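Local coordinates for protein Rd1NTF2_04 (Synthetic construct, PDB 6W3G) that is a de novo designed NTF2-like protein with a long sheet, probably meant as a scaffold for pockets of varied shape, and has no known natural function, at residues D79-V87 / D98-D106; A11-M22 / I69-R77. All coordinates share one frame; numbering follows the deposited sequence.

Contact 1 (D79-V87 / D98-D106); sequences DRISIVFTV and DRYVMVAVD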
loop_
_atom_site.group_PDB
_atom_site.type_symbol
_atom_site.label_atom_id
_atom_site.label_comp_id
_atom_site.label_asym_id
_atom_site.label_seq_id
_atom_site.Cartn_x
_atom_site.Cartn_y
_atom_site.Cartn_z
ATOM N N ASP A 79 15.543 -1.349 -11.588
ATOM C CA ASP A 79 14.794 -2.282 -10.761
ATOM C C ASP A 79 13.913 -1.579 -9.727
ATOM O O ASP A 79 13.345 -2.242 -8.856
ATOM C CB ASP A 79 15.751 -3.270 -10.081
ATOM C CG ASP A 79 16.752 -2.596 -9.162
ATOM O OD1 ASP A 79 16.783 -1.355 -9.114
ATOM O OD2 ASP A 79 17.520 -3.322 -8.486
ATOM N N ARG A 80 13.778 -0.261 -9.808
ATOM C CA ARG A 80 13.001 0.509 -8.841
ATOM C C ARG A 80 11.628 0.825 -9.427
ATOM O O ARG A 80 11.535 1.403 -10.509
ATOM C CB ARG A 80 13.715 1.814 -8.477
ATOM C CG ARG A 80 13.026 2.614 -7.364
ATOM C CD ARG A 80 13.821 3.868 -7.024
ATOM N NE ARG A 80 13.221 4.683 -5.953
ATOM C CZ ARG A 80 12.357 5.675 -6.141
ATOM N NH1 ARG A 80 11.939 5.998 -7.359
ATOM N NH2 ARG A 80 11.909 6.358 -5.102
ATOM N N ILE A 81 10.576 0.477 -8.694
ATOM C CA ILE A 81 9.206 0.807 -9.056
ATOM C C ILE A 81 8.693 1.804 -8.033
ATOM O O ILE A 81 8.670 1.517 -6.828
ATOM C CB ILE A 81 8.303 -0.434 -9.072
ATOM C CG1 ILE A 81 8.826 -1.487 -10.037
ATOM C CG2 ILE A 81 6.877 -0.027 -9.394
ATOM C CD1 ILE A 81 8.150 -2.823 -9.878
ATOM N N SER A 82 8.267 2.972 -8.495
ATOM C CA SER A 82 7.714 3.978 -7.601
ATOM C C SER A 82 6.249 4.163 -7.942
ATOM O O SER A 82 5.908 4.338 -9.116
ATOM C CB SER A 82 8.451 5.311 -7.732
ATOM O OG SER A 82 7.864 6.272 -6.865
ATOM N N ILE A 83 5.390 4.093 -6.932
ATOM C CA ILE A 83 3.951 4.249 -7.124
ATOM C C ILE A 83 3.457 5.327 -6.179
ATOM O O ILE A 83 3.707 5.261 -4.974
ATOM C CB ILE A 83 3.196 2.930 -6.888
ATOM C CG1 ILE A 83 3.636 1.908 -7.923
ATOM C CG2 ILE A 83 1.673 3.177 -6.952
ATOM C CD1 ILE A 83 3.045 0.532 -7.748
ATOM N N VAL A 84 2.778 6.336 -6.730
ATOM C CA VAL A 84 2.094 7.350 -5.951
ATOM C C VAL A 84 0.615 7.029 -6.047
ATOM O O VAL A 84 0.092 6.850 -7.157
ATOM C CB VAL A 84 2.369 8.770 -6.470
ATOM C CG1 VAL A 84 1.577 9.766 -5.655
ATOM C CG2 VAL A 84 3.832 9.087 -6.400
ATOM N N PHE A 85 -0.046 6.912 -4.900
ATOM C CA PHE A 85 -1.475 6.644 -4.890
ATOM C C PHE A 85 -2.147 7.514 -3.839
ATOM O O PHE A 85 -1.528 7.946 -2.863
ATOM C CB PHE A 85 -1.773 5.155 -4.687
ATOM C CG PHE A 85 -1.306 4.576 -3.381
ATOM C CD1 PHE A 85 -2.175 4.483 -2.300
ATOM C CD2 PHE A 85 -0.020 4.073 -3.243
ATOM C CE1 PHE A 85 -1.776 3.933 -1.111
ATOM C CE2 PHE A 85 0.386 3.518 -2.042
ATOM C CZ PHE A 85 -0.491 3.437 -0.978
ATOM N N THR A 86 -3.403 7.826 -4.087
ATOM C CA THR A 86 -4.210 8.544 -3.114
ATOM C C THR A 86 -5.262 7.601 -2.558
ATOM O O THR A 86 -5.732 6.683 -3.239
ATOM C CB THR A 86 -4.829 9.791 -3.725
ATOM O OG1 THR A 86 -5.387 9.477 -4.994
ATOM C CG2 THR A 86 -3.782 10.845 -3.911
ATOM N N VAL A 87 -5.617 7.819 -1.303
ATOM C CA VAL A 87 -6.604 6.989 -0.625
ATOM C C VAL A 87 -7.660 7.920 -0.048
ATOM O O VAL A 87 -7.320 8.877 0.651
ATOM C CB VAL A 87 -5.963 6.130 0.478
ATOM C CG1 VAL A 87 -6.992 5.174 1.071
ATOM C CG2 VAL A 87 -4.781 5.343 -0.080
ATOM N N ASP A 98 -5.802 11.121 1.598
ATOM C CA ASP A 98 -4.397 10.920 1.888
ATOM C C ASP A 98 -3.678 10.637 0.577
ATOM O O ASP A 98 -4.294 10.297 -0.440
ATOM C CB ASP A 98 -4.190 9.755 2.865
ATOM C CG ASP A 98 -4.477 10.125 4.312
ATOM O OD1 ASP A 98 -4.595 11.325 4.632
ATOM O OD2 ASP A 98 -4.571 9.199 5.139
ATOM N N ARG A 99 -2.366 10.819 0.610
ATOM C CA ARG A 99 -1.504 10.454 -0.502
ATOM C C ARG A 99 -0.341 9.648 0.051
ATOM O O ARG A 99 0.192 9.967 1.117
ATOM C CB ARG A 99 -0.994 11.686 -1.244
ATOM C CG ARG A 99 0.073 11.394 -2.280
ATOM C CD ARG A 99 0.613 12.698 -2.832
ATOM N NE ARG A 99 -0.256 13.234 -3.866
ATOM C CZ ARG A 99 -0.428 14.534 -4.109
ATOM N NH1 ARG A 99 0.198 15.453 -3.383
ATOM N NH2 ARG A 99 -1.238 14.914 -5.080
ATOM N N TYR A 100 0.000 8.582 -0.657
ATOM C CA TYR A 100 1.093 7.710 -0.276
ATOM C C TYR A 100 2.074 7.577 -1.430
ATOM O O TYR A 100 1.697 7.632 -2.612
ATOM C CB TYR A 100 0.616 6.316 0.103
ATOM C CG TYR A 100 -0.023 6.237 1.455
ATOM C CD1 TYR A 100 -1.347 6.566 1.635
ATOM C CD2 TYR A 100 0.719 5.834 2.558
ATOM C CE1 TYR A 100 -1.934 6.493 2.899
ATOM C CE2 TYR A 100 0.155 5.750 3.805
ATOM C CZ TYR A 100 -1.167 6.087 3.975
ATOM O OH TYR A 100 -1.725 6.007 5.234
ATOM N N VAL A 101 3.336 7.342 -1.069
ATOM C CA VAL A 101 4.383 7.018 -2.014
ATOM C C VAL A 101 4.929 5.657 -1.627
ATOM O O VAL A 101 5.213 5.406 -0.450
ATOM C CB VAL A 101 5.499 8.079 -2.020
ATOM C CG1 VAL A 101 6.573 7.683 -3.009
ATOM C CG2 VAL A 101 4.926 9.448 -2.394
ATOM N N MET A 102 5.098 4.791 -2.609
ATOM C CA MET A 102 5.535 3.425 -2.370
ATOM C C MET A 102 6.720 3.098 -3.254
ATOM O O MET A 102 6.688 3.353 -4.463
ATOM C CB MET A 102 4.395 2.452 -2.643
ATOM C CG MET A 102 4.549 1.137 -1.949
ATOM S SD MET A 102 2.968 0.301 -1.968
ATOM C CE MET A 102 2.889 -0.153 -3.696
ATOM N N VAL A 103 7.757 2.521 -2.648
ATOM C CA VAL A 103 8.944 2.077 -3.364
ATOM C C VAL A 103 8.957 0.564 -3.303
ATOM O O VAL A 103 8.871 -0.019 -2.210
ATOM C CB VAL A 103 10.226 2.678 -2.781
ATOM C CG1 VAL A 103 11.447 2.073 -3.485
ATOM C CG2 VAL A 103 10.168 4.186 -2.968
ATOM N N ALA A 104 8.998 -0.054 -4.471
ATOM C CA ALA A 104 9.149 -1.491 -4.614
ATOM C C ALA A 104 10.376 -1.767 -5.468
ATOM O O ALA A 104 10.779 -0.954 -6.317
ATOM C CB ALA A 104 7.893 -2.117 -5.239
ATOM N N VAL A 105 10.987 -2.921 -5.239
ATOM C CA VAL A 105 12.192 -3.326 -5.946
ATOM C C VAL A 105 11.883 -4.615 -6.698
ATOM O O VAL A 105 11.297 -5.543 -6.130
ATOM C CB VAL A 105 13.375 -3.513 -4.980
ATOM C CG1 VAL A 105 13.156 -4.721 -4.099
ATOM C CG2 VAL A 105 14.669 -3.650 -5.766
ATOM N N ASP A 106 12.262 -4.659 -7.972
ATOM C CA ASP A 106 12.045 -5.829 -8.817
ATOM C C ASP A 106 13.310 -6.673 -8.781
ATOM O O ASP A 106 14.359 -6.242 -9.269
ATOM C CB ASP A 106 11.705 -5.411 -10.244
ATOM C CG ASP A 106 11.394 -6.596 -11.141
ATOM O OD1 ASP A 106 10.329 -7.221 -10.951
ATOM O OD2 ASP A 106 12.213 -6.901 -12.034
HETATM O O HOH W 1 16.828 -6.107 -7.951
#
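A long beta hairpin pairs Asp79-Val87 antiparallel with Asp98-Asp106. Nine backbone hydrogen bonds join the strands, from Asp106 N to Asp79 O at one end to Asp98 N and Val87 O at the other. Four non-hydrogen-bonded pairs alternate with the bonded ones. Side chains of Ile81, Ile83, Phe85, Tyr100, Met102 and Ala104 share one face; helix 11-24 packs on Ile83, Phe85, Met102 and Ala104.

Phe85 and Tyr100 make the closest side-chain approach. Tyr100 CB sits over one face of the Phe85 ring, 3.6 Å from its centroid, a CH-pi contact. Its nearest ring atom is Phe85 CZ, at 3.3 Å. The two rings are nearly parallel, at 9°, but slid apart so that they barely overlap. Phe85 CG stands between its backbone N and carbonyl carbon (chi1 62°), which swings the ring across to the neighbouring strand. In the conformer described, Met102 SD makes an oblique Met-aromatic contact, 4.1 Å from Phe85 CE2. Phe18 of the helix also meets the Phe85 ring. With an alanine here the ring is lost, which would probably open a gap beside Tyr100 CB and leave Phe18 without its aromatic neighbour.

On the other face, Val84 CG2 and Val101 CG2 lie side by side at 4.2 Å. The extended Arg80 chain brings NH2 to 3.5 Å from Val103 CG2. Thr86 OG1 is hydrogen-bonded to Asp72 OD2 of strand 66-77. At the hairpin's open end a water donates to both Asp79 OD2 and Asp106 O. A largely apolar face, partly covered by the N-terminal helix, and a more exposed face fit the curved sheet of an NTF2-like fold.

Contact 2 (A11-M22 / I69-R77); sequences ARKFADEFREMM and IRIDHITVR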
loop_
_atom_site.group_PDB
_atom_site.type_symbol
_atom_site.label_atom_id
_atom_site.label_comp_id
_atom_site.label_asym_id
_atom_site.label_seq_id
_atom_site.Cartn_x
_atom_site.Cartn_y
_atom_site.Cartn_z
ATOM N N ALA A 11 4.590 -3.800 -13.948
ATOM C CA ALA A 11 4.406 -2.796 -12.905
ATOM C C ALA A 11 2.932 -2.494 -12.681
ATOM O O ALA A 11 2.495 -2.298 -11.542
ATOM C CB ALA A 11 5.164 -1.520 -13.270
ATOM N N ARG A 12 2.152 -2.427 -13.757
ATOM C CA ARG A 12 0.725 -2.146 -13.627
ATOM C C ARG A 12 -0.002 -3.314 -12.969
ATOM O O ARG A 12 -0.882 -3.112 -12.119
ATOM C CB ARG A 12 0.140 -1.845 -15.008
ATOM C CG ARG A 12 -1.371 -1.778 -15.071
ATOM C CD ARG A 12 -1.943 -0.698 -14.172
ATOM N NE ARG A 12 -1.557 0.643 -14.611
ATOM C CZ ARG A 12 -2.005 1.766 -14.060
ATOM N NH1 ARG A 12 -2.872 1.724 -13.049
ATOM N NH2 ARG A 12 -1.599 2.939 -14.524
ATOM N N LYS A 13 0.354 -4.541 -13.349
ATOM C CA LYS A 13 -0.201 -5.711 -12.681
ATOM C C LYS A 13 0.073 -5.652 -11.187
ATOM O O LYS A 13 -0.819 -5.890 -10.367
ATOM C CB LYS A 13 0.393 -6.982 -13.283
ATOM C CG LYS A 13 -0.045 -8.266 -12.598
ATOM C CD LYS A 13 0.790 -9.445 -13.082
ATOM N N PHE A 14 1.313 -5.315 -10.823
ATOM C CA PHE A 14 1.685 -5.207 -9.418
ATOM C C PHE A 14 0.824 -4.175 -8.702
ATOM O O PHE A 14 0.281 -4.442 -7.625
ATOM C CB PHE A 14 3.175 -4.868 -9.321
ATOM C CG PHE A 14 3.658 -4.700 -7.921
ATOM C CD1 PHE A 14 4.006 -5.798 -7.164
ATOM C CD2 PHE A 14 3.749 -3.446 -7.365
ATOM C CE1 PHE A 14 4.440 -5.644 -5.881
ATOM C CE2 PHE A 14 4.182 -3.289 -6.071
ATOM C CZ PHE A 14 4.521 -4.390 -5.339
ATOM N N ALA A 15 0.670 -2.986 -9.295
ATOM C CA ALA A 15 -0.161 -1.949 -8.687
ATOM C C ALA A 15 -1.602 -2.414 -8.522
ATOM O O ALA A 15 -2.218 -2.191 -7.477
ATOM C CB ALA A 15 -0.112 -0.678 -9.537
ATOM N N ASP A 16 -2.153 -3.071 -9.546
ATOM C CA ASP A 16 -3.508 -3.606 -9.458
ATOM C C ASP A 16 -3.642 -4.598 -8.305
ATOM O O ASP A 16 -4.640 -4.584 -7.574
ATOM C CB ASP A 16 -3.898 -4.299 -10.769
ATOM C CG ASP A 16 -4.235 -3.313 -11.884
ATOM O OD1 ASP A 16 -4.522 -2.138 -11.580
ATOM O OD2 ASP A 16 -4.215 -3.713 -13.071
ATOM N N GLU A 17 -2.670 -5.498 -8.160
ATOM C CA GLU A 17 -2.723 -6.478 -7.079
ATOM C C GLU A 17 -2.647 -5.792 -5.727
ATOM O O GLU A 17 -3.344 -6.174 -4.776
ATOM C CB GLU A 17 -1.585 -7.488 -7.233
ATOM C CG GLU A 17 -1.816 -8.503 -8.340
ATOM C CD GLU A 17 -0.631 -9.441 -8.524
ATOM O OE1 GLU A 17 0.398 -9.252 -7.839
ATOM O OE2 GLU A 17 -0.724 -10.361 -9.362
ATOM N N PHE A 18 -1.804 -4.768 -5.622
ATOM C CA PHE A 18 -1.690 -4.036 -4.370
ATOM C C PHE A 18 -3.006 -3.363 -4.020
ATOM O O PHE A 18 -3.434 -3.375 -2.858
ATOM C CB PHE A 18 -0.566 -3.009 -4.469
ATOM C CG PHE A 18 -0.546 -2.059 -3.318
ATOM C CD1 PHE A 18 0.016 -2.431 -2.120
ATOM C CD2 PHE A 18 -1.133 -0.809 -3.429
ATOM C CE1 PHE A 18 0.020 -1.572 -1.046
ATOM C CE2 PHE A 18 -1.143 0.054 -2.356
ATOM C CZ PHE A 18 -0.566 -0.331 -1.161
ATOM N N ARG A 19 -3.665 -2.764 -5.009
ATOM C CA ARG A 19 -4.956 -2.142 -4.765
ATOM C C ARG A 19 -5.984 -3.169 -4.305
ATOM O O ARG A 19 -6.766 -2.905 -3.382
ATOM C CB ARG A 19 -5.412 -1.435 -6.039
ATOM C CG ARG A 19 -6.632 -0.596 -5.868
ATOM C CD ARG A 19 -6.929 0.169 -7.142
ATOM N NE ARG A 19 -8.269 0.736 -7.097
ATOM C CZ ARG A 19 -9.369 0.099 -7.485
ATOM N NH1 ARG A 19 -9.299 -1.135 -7.968
ATOM N NH2 ARG A 19 -10.540 0.706 -7.397
ATOM N N GLU A 20 -5.997 -4.349 -4.930
ATOM C CA GLU A 20 -6.932 -5.395 -4.531
ATOM C C GLU A 20 -6.631 -5.893 -3.124
ATOM O O GLU A 20 -7.553 -6.147 -2.341
ATOM C CB GLU A 20 -6.876 -6.544 -5.538
ATOM C CG GLU A 20 -7.904 -7.647 -5.318
ATOM C CD GLU A 20 -9.337 -7.146 -5.374
ATOM O OE1 GLU A 20 -9.585 -6.086 -5.992
ATOM O OE2 GLU A 20 -10.214 -7.824 -4.796
ATOM N N MET A 21 -5.345 -6.046 -2.783
ATOM C CA MET A 21 -4.978 -6.467 -1.433
ATOM C C MET A 21 -5.427 -5.442 -0.403
ATOM O O MET A 21 -5.845 -5.799 0.704
ATOM C CB MET A 21 -3.466 -6.678 -1.328
ATOM C CG MET A 21 -2.947 -6.866 0.104
ATOM S SD MET A 21 -1.141 -6.875 0.206
ATOM C CE MET A 21 -0.800 -5.126 0.018
ATOM N N MET A 22 -5.321 -4.157 -0.741
ATOM C CA MET A 22 -5.714 -3.111 0.190
ATOM C C MET A 22 -7.202 -3.126 0.511
ATOM O O MET A 22 -7.598 -2.548 1.528
ATOM C CB MET A 22 -5.332 -1.748 -0.384
ATOM C CG MET A 22 -3.850 -1.523 -0.459
ATOM S SD MET A 22 -3.178 -1.370 1.193
ATOM C CE MET A 22 -3.746 0.275 1.618
ATOM N N ILE A 69 -9.036 3.635 -3.559
ATOM C CA ILE A 69 -7.612 3.753 -3.833
ATOM C C ILE A 69 -7.445 4.033 -5.312
ATOM O O ILE A 69 -7.968 3.291 -6.157
ATOM C CB ILE A 69 -6.852 2.491 -3.401
ATOM C CG1 ILE A 69 -7.001 2.316 -1.885
ATOM C CG2 ILE A 69 -5.389 2.555 -3.822
ATOM C CD1 ILE A 69 -6.345 1.094 -1.339
ATOM N N ARG A 70 -6.778 5.135 -5.629
ATOM C CA ARG A 70 -6.513 5.491 -7.012
ATOM C C ARG A 70 -5.008 5.503 -7.210
ATOM O O ARG A 70 -4.280 6.181 -6.472
ATOM C CB ARG A 70 -7.133 6.832 -7.395
ATOM C CG ARG A 70 -6.506 8.005 -6.758
ATOM N N ILE A 71 -4.546 4.738 -8.188
ATOM C CA ILE A 71 -3.136 4.701 -8.548
ATOM C C ILE A 71 -2.874 5.887 -9.467
ATOM O O ILE A 71 -3.350 5.912 -10.602
ATOM C CB ILE A 71 -2.768 3.375 -9.230
ATOM C CG1 ILE A 71 -3.160 2.177 -8.348
ATOM C CG2 ILE A 71 -1.278 3.375 -9.574
ATOM C CD1 ILE A 71 -2.414 2.088 -7.014
ATOM N N ASP A 72 -2.114 6.874 -8.980
ATOM C CA ASP A 72 -1.888 8.109 -9.717
ATOM C C ASP A 72 -0.669 8.050 -10.637
ATOM O O ASP A 72 -0.740 8.487 -11.788
ATOM C CB ASP A 72 -1.725 9.272 -8.737
ATOM C CG ASP A 72 -2.996 9.541 -7.930
ATOM O OD1 ASP A 72 -4.104 9.348 -8.466
ATOM O OD2 ASP A 72 -2.884 9.942 -6.752
ATOM N N HIS A 73 0.448 7.529 -10.148
ATOM C CA HIS A 73 1.675 7.490 -10.944
ATOM C C HIS A 73 2.378 6.171 -10.692
ATOM O O HIS A 73 2.520 5.755 -9.540
ATOM C CB HIS A 73 2.594 8.669 -10.598
ATOM C CG HIS A 73 1.909 9.996 -10.659
ATOM N ND1 HIS A 73 1.505 10.570 -11.846
ATOM C CD2 HIS A 73 1.537 10.855 -9.680
ATOM C CE1 HIS A 73 0.918 11.727 -11.596
ATOM N NE2 HIS A 73 0.925 11.925 -10.290
ATOM N N ILE A 74 2.791 5.504 -11.764
ATOM C CA ILE A 74 3.669 4.339 -11.674
ATOM C C ILE A 74 4.877 4.652 -12.534
ATOM O O ILE A 74 4.721 4.894 -13.734
ATOM C CB ILE A 74 2.988 3.063 -12.183
ATOM C CG1 ILE A 74 1.653 2.820 -11.503
ATOM C CG2 ILE A 74 3.913 1.873 -11.992
ATOM C CD1 ILE A 74 0.897 1.682 -12.143
ATOM N N THR A 75 6.060 4.646 -11.934
ATOM C CA THR A 75 7.281 4.927 -12.677
ATOM C C THR A 75 8.292 3.841 -12.378
ATOM O O THR A 75 8.415 3.383 -11.237
ATOM C CB THR A 75 7.858 6.291 -12.334
ATOM O OG1 THR A 75 8.225 6.326 -10.955
ATOM C CG2 THR A 75 6.853 7.365 -12.586
ATOM N N VAL A 76 8.995 3.409 -13.411
ATOM C CA VAL A 76 10.020 2.390 -13.275
ATOM C C VAL A 76 11.349 2.940 -13.775
ATOM O O VAL A 76 11.425 3.508 -14.871
ATOM C CB VAL A 76 9.633 1.108 -14.033
ATOM C CG1 VAL A 76 10.702 0.048 -13.854
ATOM C CG2 VAL A 76 8.279 0.608 -13.554
ATOM N N ARG A 77 12.381 2.778 -12.964
ATOM C CA ARG A 77 13.746 3.124 -13.347
ATOM C C ARG A 77 14.617 1.964 -12.908
ATOM O O ARG A 77 14.746 1.709 -11.709
ATOM C CB ARG A 77 14.199 4.432 -12.707
ATOM C CG ARG A 77 15.679 4.747 -12.870
ATOM C CD ARG A 77 15.938 6.224 -12.643
ATOM N NE ARG A 77 16.209 6.890 -13.913
ATOM C CZ ARG A 77 15.859 8.137 -14.211
ATOM N NH1 ARG A 77 15.202 8.889 -13.336
ATOM N NH2 ARG A 77 16.161 8.632 -15.404
HETATM O O HOH W 2 -1.684 5.512 -12.991
HETATM O O HOH W 3 -10.192 3.970 -7.789
#
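Arg19 and Ile69 make the direct hydrogen bond between helix 11-22 and strand 69-77. Arg19 NE, in the conformer described, donates to Ile69 O at 2.7 Å, with an N-H...O angle of 161°. The oxygen lies in the guanidinium plane, but the donor is tilted 26° from the carbonyl plane. The chain is extended from CG to NE, with CG anti to the backbone N (chi1 -172°), and this carries NE down to the strand. A water also donates to Ile69 O, at 2.8 Å, and takes a weak bond from Arg19 NH2. Two donors thus grip this carbonyl oxygen. A second water links Arg12 NH2 to Ile71 O.

The helix runs roughly antiparallel to the strand and lies over one face of the sheet, as the N-terminal helix does in the NTF2-like fold. Strand 66-77 is the outermost strand on this side. It carries a classic beta bulge, where Asp72 and His73 both face Val84 of the next strand. Both of their side chains point away from the helix, while Ile71 and Ile74, three residues apart, both point toward it.

Ile74 makes several of the apolar contacts. Its CD1 sits over the centre of one guanidinium face of Arg12, 3.5 Å from Arg12 CZ. The Arg12 chain bends at chi2 and chi3 to lay that face there. The same Ile74 CD1 is 3.7 Å from Ala15 CB. Ala11 CB touches both Ile74 CG2 and Val76 CG2, each at 3.8 Å. Ile71 CG2 approaches Ala15 CB more loosely, at 4.2 Å. Farther along, Met22 crosses the end of Ile69 at about a right angle, although the exact spacing there is doubtful.

Overall arrangement
The chain starts in helix 11-24, which supplies the first half of contact 2. It then passes through helix 27-33, the short strands between residues 34 and 48, and helix 50-63 before strand 66-77 closes that long loop. Contact 1 follows in series, without nesting or crossing. Its hairpin, strands 80-91 and 94-106, closes a short local loop. The two contacts share one sheet, because strand 66-77 hydrogen-bonds to strand 80-91, through Thr75 with Ser82 and Asp72 with Val84. Phe18 of the helix reaches into contact 1, where it packs on Phe85 and Met102. Contact 2 joins the N-terminal helix to an outermost strand of the sheet, and contact 1 pairs the next two strands.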